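PDB 5A62: putative alpha/beta hydrolase FOLD protein from Candidatus Nitrososphaera gargensis, which probably hydrolyses carboxylic esters, as a member of the alpha/beta hydrolase fold family. Local coordinates for residues A[229-232]-A[233-237]. Numbering follows the deposited sequence.
Sequences KETK and EEIPE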
ATOM      1  N   LYS A 229      24.492   0.183   1.333  1.00 14.92           N
ATOM      2  CA  LYS A 229      25.650  -0.341   0.623  1.00 16.62           C
ATOM      3  C   LYS A 229      25.358  -0.553  -0.838  1.00 13.85           C
ATOM      4  O   LYS A 229      26.143  -0.210  -1.752  1.00 14.97           O
ATOM      5  CB  LYS A 229      26.157  -1.597   1.311  1.00 21.77           C
ATOM      6  CG  LYS A 229      26.962  -1.199   2.537  1.00 28.47           C
ATOM      7  CD  LYS A 229      27.638  -2.369   3.239  1.00 36.99           C
ATOM      8  CE  LYS A 229      26.810  -2.866   4.416  1.00 41.20           C
ATOM      9  NZ  LYS A 229      27.312  -4.141   5.016  1.00 43.46           N
ATOM     10  N   GLU A 230      24.141  -1.036  -1.147  1.00 12.48           N
ATOM     11  CA  GLU A 230      23.724  -1.170  -2.515  1.00 13.23           C
ATOM     12  C   GLU A 230      23.615   0.209  -3.161  1.00 13.57           C
ATOM     13  O   GLU A 230      24.001   0.423  -4.319  1.00 15.59           O
ATOM     14  CB  GLU A 230      22.384  -1.943  -2.616  1.00 13.76           C
ATOM     15  CG  GLU A 230      22.458  -3.396  -2.173  1.00 16.13           C
ATOM     16  CD  GLU A 230      21.106  -4.123  -1.990  1.00 19.69           C
ATOM     17  OE1 GLU A 230      20.044  -3.541  -2.314  1.00 23.96           O
ATOM     18  OE2 GLU A 230      21.124  -5.304  -1.516  1.00 24.62           O
ATOM     19  N   THR A 231      23.105   1.177  -2.429  1.00 11.29           N
ATOM     20  CA  THR A 231      22.960   2.523  -2.925  1.00 11.37           C
ATOM     21  C   THR A 231      24.316   3.144  -3.230  1.00 11.05           C
ATOM     22  O   THR A 231      24.445   3.766  -4.304  1.00 13.01           O
ATOM     23  CB  THR A 231      22.213   3.392  -1.906  1.00 12.37           C
ATOM     24  OG1 THR A 231      20.889   2.832  -1.705  1.00 11.82           O
ATOM     25  CG2 THR A 231      22.007   4.800  -2.435  1.00 11.71           C
ATOM     26  N   LYS A 232      25.288   2.909  -2.366  1.00 11.62           N
ATOM     27  CA  LYS A 232      26.629   3.474  -2.590  1.00 13.70           C
ATOM     28  C   LYS A 232      27.257   2.873  -3.819  1.00 14.50           C
ATOM     29  O   LYS A 232      27.983   3.584  -4.542  1.00 14.52           O
ATOM     30  CB  LYS A 232      27.468   3.312  -1.339  1.00 14.94           C
ATOM     31  CG  LYS A 232      28.946   3.704  -1.451  1.00 15.22           C
ATOM     32  CD  LYS A 232      29.127   5.155  -1.556  1.00 17.06           C
ATOM     33  CE  LYS A 232      30.651   5.466  -1.548  1.00 17.23           C
ATOM     34  NZ  LYS A 232      30.991   6.863  -1.592  1.00 19.29           N
ATOM     35  N   GLU A 233      26.973   1.614  -4.141  1.00 14.64           N
ATOM     36  CA  GLU A 233      27.477   1.010  -5.376  1.00 17.48           C
ATOM     37  C   GLU A 233      26.999   1.768  -6.578  1.00 17.59           C
ATOM     38  O   GLU A 233      27.760   1.924  -7.544  1.00 18.88           O
ATOM     39  CB  GLU A 233      27.172  -0.495  -5.499  1.00 21.19           C
ATOM     40  CG  GLU A 233      28.031  -1.330  -4.560  1.00 27.83           C
ATOM     41  CD  GLU A 233      29.536  -1.208  -4.859  1.00 36.29           C
ATOM     42  OE1 GLU A 233      29.932  -1.360  -6.053  1.00 41.83           O
ATOM     43  OE2 GLU A 233      30.317  -0.911  -3.916  1.00 45.10           O
ATOM     44  N   GLU A 234      25.753   2.277  -6.518  1.00 14.94           N
ATOM     45  CA  GLU A 234      25.053   2.899  -7.628  1.00 15.12           C
ATOM     46  C   GLU A 234      25.192   4.410  -7.669  1.00 12.96           C
ATOM     47  O   GLU A 234      25.065   5.017  -8.733  1.00 13.80           O
ATOM     48  CB  GLU A 234      23.571   2.588  -7.566  1.00 16.16           C
ATOM     49  CG  GLU A 234      23.249   1.102  -7.817  1.00 19.64           C
ATOM     50  CD  GLU A 234      21.835   0.762  -7.298  1.00 28.04           C
ATOM     51  OE1 GLU A 234      20.832   1.220  -7.929  1.00 33.39           O
ATOM     52  OE2 GLU A 234      21.703   0.060  -6.239  1.00 39.95           O
ATOM     53  N   ILE A 235      25.508   4.982  -6.535  1.00 12.77           N
ATOM     54  CA  ILE A 235      25.698   6.441  -6.395  1.00 12.73           C
ATOM     55  C   ILE A 235      27.053   6.634  -5.716  1.00 12.33           C
ATOM     56  O   ILE A 235      27.138   6.922  -4.512  1.00 12.38           O
ATOM     57  CB  ILE A 235      24.589   7.124  -5.583  1.00 12.70           C
ATOM     58  CG1 ILE A 235      23.202   6.723  -6.076  1.00 13.23           C
ATOM     59  CG2 ILE A 235      24.761   8.632  -5.643  1.00 13.32           C
ATOM     60  CD1 ILE A 235      22.066   7.406  -5.335  1.00 13.27           C
ATOM     61  N   PRO A 236      28.137   6.451  -6.504  1.00 13.26           N
ATOM     62  CA  PRO A 236      29.458   6.501  -5.866  1.00 14.27           C
ATOM     63  C   PRO A 236      29.837   7.836  -5.321  1.00 14.58           C
ATOM     64  O   PRO A 236      30.642   7.938  -4.365  1.00 15.08           O
ATOM     65  CB  PRO A 236      30.375   6.050  -6.978  1.00 14.89           C
ATOM     66  CG  PRO A 236      29.648   6.351  -8.232  1.00 15.09           C
ATOM     67  CD  PRO A 236      28.204   6.014  -7.908  1.00 15.38           C
ATOM     68  N   GLU A 237      29.177   8.899  -5.767  1.00 13.96           N
ATOM     69  CA  GLU A 237      29.451  10.216  -5.204  1.00 14.70           C
ATOM     70  C   GLU A 237      28.793  10.436  -3.832  1.00 14.17           C
ATOM     71  O   GLU A 237      29.060  11.444  -3.173  1.00 17.36           O
ATOM     72  CB  GLU A 237      29.079  11.332  -6.225  1.00 18.21           C
ATOM     73  CG  GLU A 237      29.977  11.161  -7.457  1.00 21.33           C
ATOM     74  CD  GLU A 237      30.039  12.321  -8.431  1.00 29.86           C
ATOM     75  OE1 GLU A 237      29.160  12.400  -9.313  1.00 32.20           O
ATOM     76  OE2 GLU A 237      30.994  13.141  -8.339  1.00 34.91           O
TER
HETATM   77  O   HOH W   1      28.854  -0.164  -1.006  1.00 23.06           O
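The aliphatic chain of Lys-232 extends outward from the last turn of its helix and lies alongside the chain at Ile-235 and Pro-236, its CD 4.0 Å from Ile-235 O and its NZ hydrogen-bonded to Pro-236 O at 3.0 Å. The ammonium approaches that carbonyl obliquely, tilted 32° from its plane, and gives a second hydrogen bond to Met-238 O, bridging two carbonyls of the chain that leaves the helix. A single bend at chi2 (71°) carries the amine there. Pro-236 CA also makes a CH...O contact with Lys-232 O. Thr-231 and Ile-235 lie side by side on the buried face and touch through CG2 and CD1 at 3.9 Å; Ile-235 also meets Val-203 and Leu-206 of helix 202-209. With CG2 anti to its backbone N, Thr-231 keeps OG1 beside that nitrogen, hydrogen-bonded to Leu-227 O one turn back. This is the C-terminal end of helix 222-234, the connection in a beta-alpha-beta crossover from strand 212-218 to the edge strand 239-243 of the alpha/beta hydrolase sheet. Here Thr-231 O accepts two backbone bonds: Ile-235 N lies nearly in line with the C=O at 2.8 Å, though its N-H is bent (135°), whereas Glu-234 N lies above the carbonyl plane. Ile-235 is the first residue to leave helical geometry. On the outer face, a water donates to Lys-229 O at 2.8 Å and weakly to Glu-233 OE2, adding to the Glu-233 N bond to that carbonyl. Glu-234 turns its carboxylate back toward the Glu-230 carbonyl, OE2 3.0 Å from Glu-230 O, a probably unfavourable approach of two acceptors. The carboxylates are not in contact (Glu-230 OE1 to Glu-234 OE2 5.6 Å), and Lys-127, salt-bridged to Glu-230 and in a long, weak ion pair with Glu-234, probably eases their like charges.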